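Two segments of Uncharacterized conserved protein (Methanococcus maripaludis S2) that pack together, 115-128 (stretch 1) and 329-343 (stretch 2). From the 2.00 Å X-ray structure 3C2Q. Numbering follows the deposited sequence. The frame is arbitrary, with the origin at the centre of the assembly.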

ATOM      1  N   ILE B 115      21.600  -1.030  -2.268  1.00 19.36           N
ATOM      2  CA  ILE B 115      21.298  -1.982  -1.195  1.00 19.72           C
ATOM      3  C   ILE B 115      21.472  -3.439  -1.640  1.00 19.17           C
ATOM      4  O   ILE B 115      21.925  -4.316  -0.854  1.00 19.48           O
ATOM      5  CB  ILE B 115      19.942  -1.691  -0.503  1.00 21.33           C
ATOM      6  CG1 ILE B 115      19.974  -2.226   0.948  1.00 23.77           C
ATOM      7  CG2 ILE B 115      18.795  -2.369  -1.219  1.00 21.97           C
ATOM      8  CD1 ILE B 115      20.998  -1.548   1.879  1.00 29.60           C
ATOM      9  N   ILE B 116      21.179  -3.704  -2.908  1.00 17.93           N
ATOM     10  CA  ILE B 116      21.431  -5.052  -3.459  1.00 18.77           C
ATOM     11  C   ILE B 116      22.937  -5.381  -3.413  1.00 19.84           C
ATOM     12  O   ILE B 116      23.336  -6.482  -3.033  1.00 19.24           O
ATOM     13  CB  ILE B 116      20.883  -5.191  -4.893  1.00 18.65           C
ATOM     14  CG1 ILE B 116      19.329  -5.203  -4.853  1.00 17.93           C
ATOM     15  CG2 ILE B 116      21.363  -6.486  -5.563  1.00 18.71           C
ATOM     16  CD1 ILE B 116      18.698  -4.987  -6.205  1.00 20.60           C
ATOM     17  N   LYS B 117      23.759  -4.418  -3.814  1.00 20.03           N
ATOM     18  CA  LYS B 117      25.229  -4.586  -3.753  1.00 22.89           C
ATOM     19  C   LYS B 117      25.703  -4.888  -2.330  1.00 22.37           C
ATOM     20  O   LYS B 117      26.448  -5.862  -2.099  1.00 22.84           O
ATOM     21  CB  LYS B 117      25.897  -3.322  -4.318  1.00 22.41           C
ATOM     22  CG  LYS B 117      27.427  -3.323  -4.260  1.00 27.39           C
ATOM     23  CD  LYS B 117      28.020  -2.171  -5.054  1.00 26.76           C
ATOM     24  CE  LYS B 117      29.538  -2.088  -4.725  1.00 35.69           C
ATOM     25  NZ  LYS B 117      30.320  -1.633  -5.899  1.00 39.41           N
ATOM     26  N   ARG B 118      25.242  -4.075  -1.376  1.00 22.22           N
ATOM     27  CA  ARG B 118      25.560  -4.252   0.047  1.00 23.06           C
ATOM     28  C   ARG B 118      25.125  -5.594   0.634  1.00 22.55           C
ATOM     29  O   ARG B 118      25.890  -6.221   1.398  1.00 21.16           O
ATOM     30  CB  ARG B 118      24.932  -3.152   0.872  1.00 22.86           C
ATOM     31  CG  ARG B 118      25.889  -2.083   1.305  1.00 32.97           C
ATOM     32  CD  ARG B 118      25.694  -0.755   0.615  1.00 37.08           C
ATOM     33  NE  ARG B 118      24.789   0.185   1.287  1.00 41.55           N
ATOM     34  CZ  ARG B 118      24.370   0.144   2.559  1.00 43.90           C
ATOM     35  NH1 ARG B 118      24.764  -0.809   3.378  1.00 44.18           N
ATOM     36  NH2 ARG B 118      23.533   1.085   3.011  1.00 41.86           N
ATOM     37  N   ILE B 119      23.889  -6.012   0.338  1.00 21.49           N
ATOM     38  CA  ILE B 119      23.384  -7.335   0.778  1.00 21.14           C
ATOM     39  C   ILE B 119      24.209  -8.466   0.178  1.00 22.10           C
ATOM     40  O   ILE B 119      24.546  -9.440   0.884  1.00 21.65           O
ATOM     41  CB  ILE B 119      21.860  -7.542   0.438  1.00 20.80           C
ATOM     42  CG1 ILE B 119      20.985  -6.604   1.294  1.00 20.60           C
ATOM     43  CG2 ILE B 119      21.444  -9.004   0.580  1.00 18.57           C
ATOM     44  CD1 ILE B 119      19.601  -6.358   0.673  1.00 19.46           C
ATOM     45  N   ALA B 120      24.532  -8.348  -1.106  1.00 21.74           N
ATOM     46  CA  ALA B 120      25.318  -9.399  -1.772  1.00 22.81           C
ATOM     47  C   ALA B 120      26.748  -9.516  -1.159  1.00 23.16           C
ATOM     48  O   ALA B 120      27.241 -10.621  -0.946  1.00 22.26           O
ATOM     49  CB  ALA B 120      25.404  -9.133  -3.268  1.00 23.39           C
ATOM     50  N   LYS B 121      27.372  -8.381  -0.856  1.00 24.44           N
ATOM     51  CA  LYS B 121      28.699  -8.391  -0.217  1.00 26.54           C
ATOM     52  C   LYS B 121      28.635  -9.092   1.151  1.00 27.07           C
ATOM     53  O   LYS B 121      29.498  -9.934   1.481  1.00 25.50           O
ATOM     54  CB  LYS B 121      29.244  -6.984  -0.030  1.00 27.27           C
ATOM     55  CG  LYS B 121      30.659  -6.965   0.622  1.00 31.26           C
ATOM     56  CD  LYS B 121      31.738  -7.279  -0.430  1.00 40.84           C
ATOM     57  CE  LYS B 121      32.867  -8.183   0.115  1.00 45.50           C
ATOM     58  NZ  LYS B 121      33.536  -8.931  -1.018  1.00 47.31           N
ATOM     59  N   GLU B 122      27.629  -8.737   1.954  1.00 26.60           N
ATOM     60  CA  GLU B 122      27.452  -9.393   3.232  1.00 27.67           C
ATOM     61  C   GLU B 122      27.168 -10.899   3.122  1.00 26.83           C
ATOM     62  O   GLU B 122      27.743 -11.693   3.885  1.00 26.06           O
ATOM     63  CB  GLU B 122      26.401  -8.678   4.080  1.00 28.96           C
ATOM     64  CG  GLU B 122      26.703  -8.809   5.556  1.00 37.02           C
ATOM     65  CD  GLU B 122      25.784  -7.985   6.445  1.00 46.46           C
ATOM     66  OE1 GLU B 122      25.087  -7.062   5.923  1.00 49.27           O
ATOM     67  OE2 GLU B 122      25.773  -8.272   7.677  1.00 50.64           O
HETATM   68  N   MSE B 123      26.313 -11.312   2.185  1.00 25.28           N
HETATM   69  CA  MSE B 123      26.040 -12.735   1.997  1.00 26.15           C
HETATM   70  C   MSE B 123      27.331 -13.493   1.582  1.00 25.99           C
HETATM   71  O   MSE B 123      27.569 -14.622   1.998  1.00 24.76           O
HETATM   72  CB  MSE B 123      24.979 -12.952   0.920  1.00 25.15           C
HETATM   73  CG  MSE B 123      23.576 -12.447   1.308  1.00 26.80           C
HETATM   74 SE   MSE B 123      22.389 -12.691  -0.225  1.00 31.25          SE
HETATM   75  CE  MSE B 123      22.332 -14.628  -0.408  1.00 24.29           C
ATOM     76  N   HIS B 124      28.138 -12.857   0.746  1.00 26.87           N
ATOM     77  CA  HIS B 124      29.396 -13.461   0.295  1.00 28.66           C
ATOM     78  C   HIS B 124      30.350 -13.646   1.481  1.00 29.18           C
ATOM     79  O   HIS B 124      30.904 -14.722   1.672  1.00 29.73           O
ATOM     80  CB  HIS B 124      30.026 -12.618  -0.806  1.00 28.63           C
ATOM     81  CG  HIS B 124      31.247 -13.242  -1.407  1.00 31.02           C
ATOM     82  ND1 HIS B 124      31.191 -14.097  -2.486  1.00 30.90           N
ATOM     83  CD2 HIS B 124      32.553 -13.141  -1.068  1.00 31.04           C
ATOM     84  CE1 HIS B 124      32.413 -14.487  -2.796  1.00 33.98           C
ATOM     85  NE2 HIS B 124      33.258 -13.918  -1.953  1.00 34.55           N
ATOM     86  N   GLU B 125      30.496 -12.607   2.293  1.00 29.65           N
ATOM     87  CA  GLU B 125      31.315 -12.673   3.497  1.00 31.24           C
ATOM     88  C   GLU B 125      30.819 -13.750   4.454  1.00 30.08           C
ATOM     89  O   GLU B 125      31.613 -14.534   4.994  1.00 29.30           O
ATOM     90  CB  GLU B 125      31.297 -11.326   4.217  1.00 31.07           C
ATOM     91  CG  GLU B 125      32.023 -10.227   3.487  1.00 33.89           C
ATOM     92  CD  GLU B 125      31.826  -8.858   4.150  1.00 36.42           C
ATOM     93  OE1 GLU B 125      30.841  -8.663   4.915  1.00 43.44           O
ATOM     94  OE2 GLU B 125      32.649  -7.954   3.889  1.00 44.92           O
ATOM     95  N   ILE B 126      29.503 -13.789   4.677  1.00 28.17           N
ATOM     96  CA  ILE B 126      28.911 -14.772   5.570  1.00 26.90           C
ATOM     97  C   ILE B 126      29.085 -16.212   5.052  1.00 27.18           C
ATOM     98  O   ILE B 126      29.397 -17.122   5.840  1.00 27.95           O
ATOM     99  CB  ILE B 126      27.409 -14.420   5.908  1.00 26.42           C
ATOM    100  CG1 ILE B 126      27.344 -13.214   6.855  1.00 26.35           C
ATOM    101  CG2 ILE B 126      26.666 -15.638   6.474  1.00 24.76           C
ATOM    102  CD1 ILE B 126      25.970 -12.479   6.892  1.00 26.73           C
ATOM    103  N   ARG B 127      28.913 -16.431   3.756  1.00 26.79           N
ATOM    104  CA  ARG B 127      29.119 -17.769   3.199  1.00 28.47           C
ATOM    105  C   ARG B 127      30.574 -18.237   3.385  1.00 30.55           C
ATOM    106  O   ARG B 127      30.791 -19.401   3.710  1.00 30.85           O
ATOM    107  CB  ARG B 127      28.770 -17.860   1.724  1.00 27.47           C
ATOM    108  CG  ARG B 127      28.737 -19.308   1.255  1.00 27.82           C
ATOM    109  CD  ARG B 127      28.715 -19.477  -0.241  1.00 25.50           C
ATOM    110  NE  ARG B 127      29.673 -18.608  -0.927  1.00 28.60           N
ATOM    111  CZ  ARG B 127      29.905 -18.641  -2.238  1.00 28.45           C
ATOM    112  NH1 ARG B 127      29.277 -19.521  -2.991  1.00 30.06           N
ATOM    113  NH2 ARG B 127      30.781 -17.806  -2.805  1.00 30.61           N
ATOM    114  N   GLU B 128      31.527 -17.335   3.138  1.00 32.11           N
ATOM    115  CA  GLU B 128      32.964 -17.579   3.353  1.00 34.74           C
ATOM    116  C   GLU B 128      33.249 -18.043   4.769  1.00 35.43           C
ATOM    117  O   GLU B 128      33.871 -19.082   4.952  1.00 36.28           O
ATOM    118  CB  GLU B 128      33.788 -16.324   3.059  1.00 34.93           C
ATOM    119  CG  GLU B 128      33.921 -15.970   1.570  1.00 40.03           C
ATOM    120  CD  GLU B 128      34.663 -17.034   0.752  1.00 45.30           C
ATOM    121  OE1 GLU B 128      35.546 -17.727   1.320  1.00 48.65           O
ATOM    122  OE2 GLU B 128      34.366 -17.176  -0.458  1.00 45.46           O
ATOM    123  N   VAL B 329      12.170  -9.445  -9.122  1.00 17.16           N
ATOM    124  CA  VAL B 329      13.257  -8.694  -9.751  1.00 16.74           C
ATOM    125  C   VAL B 329      14.462  -8.592  -8.818  1.00 17.19           C
ATOM    126  O   VAL B 329      15.599  -8.797  -9.235  1.00 17.49           O
ATOM    127  CB  VAL B 329      12.794  -7.299 -10.220  1.00 17.07           C
ATOM    128  CG1 VAL B 329      13.907  -6.629 -11.076  1.00 14.95           C
ATOM    129  CG2 VAL B 329      11.486  -7.433 -11.051  1.00 15.40           C
ATOM    130  N   PHE B 330      14.209  -8.254  -7.557  1.00 16.04           N
ATOM    131  CA  PHE B 330      15.238  -8.251  -6.545  1.00 16.73           C
ATOM    132  C   PHE B 330      16.086  -9.536  -6.535  1.00 16.27           C
ATOM    133  O   PHE B 330      17.319  -9.452  -6.542  1.00 16.20           O
ATOM    134  CB  PHE B 330      14.587  -8.010  -5.156  1.00 16.29           C
ATOM    135  CG  PHE B 330      15.549  -8.167  -4.000  1.00 18.04           C
ATOM    136  CD1 PHE B 330      16.336  -7.094  -3.568  1.00 19.23           C
ATOM    137  CD2 PHE B 330      15.664  -9.376  -3.341  1.00 18.59           C
ATOM    138  CE1 PHE B 330      17.234  -7.247  -2.484  1.00 20.86           C
ATOM    139  CE2 PHE B 330      16.576  -9.541  -2.262  1.00 17.62           C
ATOM    140  CZ  PHE B 330      17.346  -8.478  -1.848  1.00 18.01           C
ATOM    141  N   LEU B 331      15.440 -10.711  -6.501  1.00 15.31           N
ATOM    142  CA  LEU B 331      16.182 -11.989  -6.482  1.00 17.39           C
ATOM    143  C   LEU B 331      17.024 -12.190  -7.734  1.00 17.08           C
ATOM    144  O   LEU B 331      18.144 -12.696  -7.645  1.00 18.75           O
ATOM    145  CB  LEU B 331      15.263 -13.208  -6.235  1.00 16.63           C
ATOM    146  CG  LEU B 331      14.696 -13.292  -4.798  1.00 17.13           C
ATOM    147  CD1 LEU B 331      13.580 -14.327  -4.722  1.00 17.46           C
ATOM    148  CD2 LEU B 331      15.789 -13.592  -3.765  1.00 18.60           C
ATOM    149  N   VAL B 332      16.505 -11.779  -8.879  1.00 17.96           N
ATOM    150  CA  VAL B 332      17.247 -11.928 -10.179  1.00 16.76           C
ATOM    151  C   VAL B 332      18.500 -11.058 -10.171  1.00 18.61           C
ATOM    152  O   VAL B 332      19.624 -11.524 -10.490  1.00 18.48           O
ATOM    153  CB  VAL B 332      16.307 -11.642 -11.397  1.00 16.86           C
ATOM    154  CG1 VAL B 332      17.108 -11.611 -12.717  1.00 18.32           C
ATOM    155  CG2 VAL B 332      15.207 -12.748 -11.482  1.00 14.85           C
ATOM    156  N   LEU B 333      18.331  -9.808  -9.746  1.00 16.50           N
ATOM    157  CA  LEU B 333      19.463  -8.889  -9.621  1.00 17.09           C
ATOM    158  C   LEU B 333      20.468  -9.290  -8.536  1.00 18.25           C
ATOM    159  O   LEU B 333      21.697  -9.161  -8.737  1.00 18.67           O
ATOM    160  CB  LEU B 333      18.952  -7.458  -9.369  1.00 16.45           C
ATOM    161  CG  LEU B 333      18.204  -6.806 -10.530  1.00 16.67           C
ATOM    162  CD1 LEU B 333      17.641  -5.422 -10.112  1.00 16.00           C
ATOM    163  CD2 LEU B 333      19.123  -6.704 -11.795  1.00 17.12           C
ATOM    164  N   LEU B 334      19.962  -9.736  -7.382  1.00 17.92           N
ATOM    165  CA  LEU B 334      20.826 -10.204  -6.308  1.00 19.08           C
ATOM    166  C   LEU B 334      21.737 -11.357  -6.781  1.00 19.75           C
ATOM    167  O   LEU B 334      22.940 -11.330  -6.542  1.00 19.47           O
ATOM    168  CB  LEU B 334      20.005 -10.651  -5.102  1.00 18.94           C
ATOM    169  CG  LEU B 334      20.747 -11.054  -3.818  1.00 20.63           C
ATOM    170  CD1 LEU B 334      21.781 -10.003  -3.402  1.00 20.90           C
ATOM    171  CD2 LEU B 334      19.693 -11.369  -2.707  1.00 18.05           C
ATOM    172  N   LEU B 335      21.150 -12.358  -7.423  1.00 20.71           N
ATOM    173  CA  LEU B 335      21.935 -13.467  -7.965  1.00 21.57           C
ATOM    174  C   LEU B 335      23.059 -12.965  -8.916  1.00 22.77           C
ATOM    175  O   LEU B 335      24.218 -13.405  -8.812  1.00 22.37           O
ATOM    176  CB  LEU B 335      21.027 -14.467  -8.675  1.00 21.53           C
ATOM    177  CG  LEU B 335      21.772 -15.670  -9.311  1.00 22.22           C
ATOM    178  CD1 LEU B 335      22.509 -16.482  -8.245  1.00 22.97           C
ATOM    179  CD2 LEU B 335      20.832 -16.528 -10.134  1.00 21.52           C
ATOM    180  N   LYS B 336      22.721 -12.061  -9.833  1.00 23.32           N
ATOM    181  CA  LYS B 336      23.746 -11.527 -10.745  1.00 24.91           C
ATOM    182  C   LYS B 336      24.899 -10.902  -9.965  1.00 25.34           C
ATOM    183  O   LYS B 336      26.058 -11.073 -10.332  1.00 25.49           O
ATOM    184  CB  LYS B 336      23.155 -10.521 -11.723  1.00 24.03           C
ATOM    185  CG  LYS B 336      22.192 -11.114 -12.710  1.00 25.00           C
ATOM    186  CD  LYS B 336      21.718 -10.034 -13.700  1.00 27.85           C
ATOM    187  CE  LYS B 336      20.363 -10.357 -14.312  1.00 29.15           C
ATOM    188  NZ  LYS B 336      20.400 -11.575 -15.171  1.00 31.25           N
ATOM    189  N   GLU B 337      24.590 -10.196  -8.871  1.00 25.27           N
ATOM    190  CA  GLU B 337      25.614  -9.537  -8.080  1.00 25.76           C
ATOM    191  C   GLU B 337      26.494 -10.566  -7.327  1.00 26.35           C
ATOM    192  O   GLU B 337      27.726 -10.401  -7.249  1.00 25.77           O
ATOM    193  CB  GLU B 337      24.983  -8.506  -7.138  1.00 26.45           C
ATOM    194  CG  GLU B 337      25.969  -7.676  -6.303  1.00 29.56           C
ATOM    195  CD  GLU B 337      26.973  -6.835  -7.119  1.00 33.17           C
ATOM    196  OE1 GLU B 337      26.820  -6.684  -8.347  1.00 32.06           O
ATOM    197  OE2 GLU B 337      27.942  -6.347  -6.495  1.00 36.75           O
ATOM    198  N   LEU B 338      25.867 -11.616  -6.785  1.00 25.97           N
ATOM    199  CA  LEU B 338      26.581 -12.737  -6.156  1.00 26.29           C
ATOM    200  C   LEU B 338      27.515 -13.428  -7.187  1.00 28.03           C
ATOM    201  O   LEU B 338      28.672 -13.707  -6.884  1.00 28.09           O
ATOM    202  CB  LEU B 338      25.586 -13.749  -5.559  1.00 25.94           C
ATOM    203  CG  LEU B 338      24.696 -13.300  -4.382  1.00 23.29           C
ATOM    204  CD1 LEU B 338      23.583 -14.335  -4.082  1.00 22.12           C
ATOM    205  CD2 LEU B 338      25.552 -13.019  -3.165  1.00 21.11           C
ATOM    206  N   GLU B 339      27.016 -13.669  -8.399  1.00 29.53           N
ATOM    207  CA  GLU B 339      27.844 -14.237  -9.480  1.00 31.86           C
ATOM    208  C   GLU B 339      29.024 -13.326  -9.858  1.00 32.92           C
ATOM    209  O   GLU B 339      30.141 -13.819 -10.077  1.00 33.55           O
ATOM    210  CB  GLU B 339      26.983 -14.612 -10.686  1.00 31.82           C
ATOM    211  CG  GLU B 339      25.997 -15.733 -10.355  1.00 34.81           C
ATOM    212  CD  GLU B 339      24.977 -15.984 -11.453  1.00 36.88           C
ATOM    213  OE1 GLU B 339      24.548 -15.009 -12.107  1.00 40.69           O
ATOM    214  OE2 GLU B 339      24.567 -17.144 -11.636  1.00 37.89           O
ATOM    215  N   ARG B 340      28.796 -12.013  -9.877  1.00 33.68           N
ATOM    216  CA  ARG B 340      29.871 -11.019 -10.089  1.00 35.64           C
ATOM    217  C   ARG B 340      30.979 -11.125  -9.033  1.00 36.82           C
ATOM    218  O   ARG B 340      32.173 -11.162  -9.381  1.00 36.08           O
ATOM    219  CB  ARG B 340      29.306  -9.587 -10.120  1.00 35.44           C
ATOM    220  CG  ARG B 340      30.269  -8.520 -10.673  1.00 36.66           C
ATOM    221  CD  ARG B 340      29.756  -7.072 -10.464  1.00 37.36           C
ATOM    222  NE  ARG B 340      29.704  -6.704  -9.044  1.00 42.12           N
ATOM    223  CZ  ARG B 340      30.754  -6.327  -8.310  1.00 43.02           C
ATOM    224  NH1 ARG B 340      31.965  -6.241  -8.847  1.00 44.69           N
ATOM    225  NH2 ARG B 340      30.597  -6.033  -7.031  1.00 42.11           N
ATOM    226  N   LEU B 341      30.588 -11.158  -7.752  1.00 37.12           N
ATOM    227  CA  LEU B 341      31.525 -11.331  -6.638  1.00 38.80           C
ATOM    228  C   LEU B 341      32.308 -12.649  -6.683  1.00 40.39           C
ATOM    229  O   LEU B 341      33.493 -12.665  -6.357  1.00 40.73           O
ATOM    230  CB  LEU B 341      30.822 -11.220  -5.280  1.00 37.96           C
ATOM    231  CG  LEU B 341      30.190  -9.892  -4.900  1.00 36.27           C
ATOM    232  CD1 LEU B 341      29.417 -10.017  -3.566  1.00 33.64           C
ATOM    233  CD2 LEU B 341      31.235  -8.784  -4.845  1.00 35.93           C
ATOM    234  N   GLU B 342      31.650 -13.734  -7.073  1.00 42.53           N
ATOM    235  CA  GLU B 342      32.299 -15.041  -7.162  1.00 45.26           C
ATOM    236  C   GLU B 342      33.380 -15.056  -8.254  1.00 46.37           C
ATOM    237  O   GLU B 342      34.397 -15.742  -8.121  1.00 46.73           O
ATOM    238  CB  GLU B 342      31.267 -16.146  -7.400  1.00 45.60           C
ATOM    239  CG  GLU B 342      31.504 -17.415  -6.567  1.00 49.97           C
ATOM    240  CD  GLU B 342      30.199 -18.168  -6.201  1.00 54.64           C
ATOM    241  OE1 GLU B 342      30.249 -19.416  -6.054  1.00 56.58           O
ATOM    242  OE2 GLU B 342      29.128 -17.518  -6.054  1.00 55.44           O
ATOM    243  N   LEU B 343      33.154 -14.296  -9.325  1.00 47.42           N
ATOM    244  CA  LEU B 343      34.153 -14.113 -10.370  1.00 48.85           C
ATOM    245  C   LEU B 343      35.150 -13.042  -9.938  1.00 49.26           C
ATOM    246  O   LEU B 343      36.137 -12.787 -10.629  1.00 50.17           O
ATOM    247  CB  LEU B 343      33.490 -13.721 -11.697  1.00 48.91           C
ATOM    248  CG  LEU B 343      32.483 -14.700 -12.310  1.00 50.69           C
ATOM    249  CD1 LEU B 343      31.510 -13.975 -13.228  1.00 52.67           C
ATOM    250  CD2 LEU B 343      33.155 -15.864 -13.051  1.00 52.77           C
TER
HETATM  251  O   HOH W   1      28.518  -6.529  -3.820  1.00 22.29           O

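The two helices cross at -53°, their axes 9.1 Å apart at closest approach, and the seam between them is largely apolar. Along stretch 1, Ile116 is the first residue to engage the partner helix and has the largest covered area of the contact. Its CG1 lies 3.8 Å from Phe330 CE1, its CD1 4.0 Å from Leu333 CB, and its CG2 3.8 Å from Leu334 CA, so the branched side chain packs against backbone as well as side chains.

Lys117 is exposed and its CA-to-CB bond points sideways, its CG 3.8 Å from Glu337 OE2; a water links the helices by donating to both Lys117 O (2.8 Å) and Glu337 OE2 (2.7 Å). That carboxylate is also held within its own helix by a salt bridge from Arg340 NH2 to Glu337 OE2 (2.7 Å), while Arg340 NE donates to Glu337 OE1 (3.0 Å). One turn on from Ile115, Ile119 places CD1 4.0 Å from Phe330 CZ, at the edge of the ring.

Ala120 sits where the backbones come closest, its CA 5.7 Å from Leu338 CA. Its methyl is a knob among Leu334, Glu337, Leu338 and Leu341, with Ala120 CB 3.4 Å from Glu337 CG and 3.7 Å from Leu334 CD1. Leu334 reciprocates, inserting among Ile116, Ile119, Ala120 and Met123.

The selenomethionine Met123 extends this apolar layer: its SE is 3.9 Å from Leu334 CD2 and its CE 3.9 Å from Leu338 CD1. At His124, Leu341 CB lies over one face of the imidazole, while His124 CB approaches Leu341 CD1 at 3.8 Å. The walk ends in charge. Arg127 NH1 donates to Glu342 OE1 at 3.2 Å and a nearly straight 168°, the carboxylate oxygen lying near the guanidinium plane; this is the only direct hydrogen bond and salt bridge between the helices.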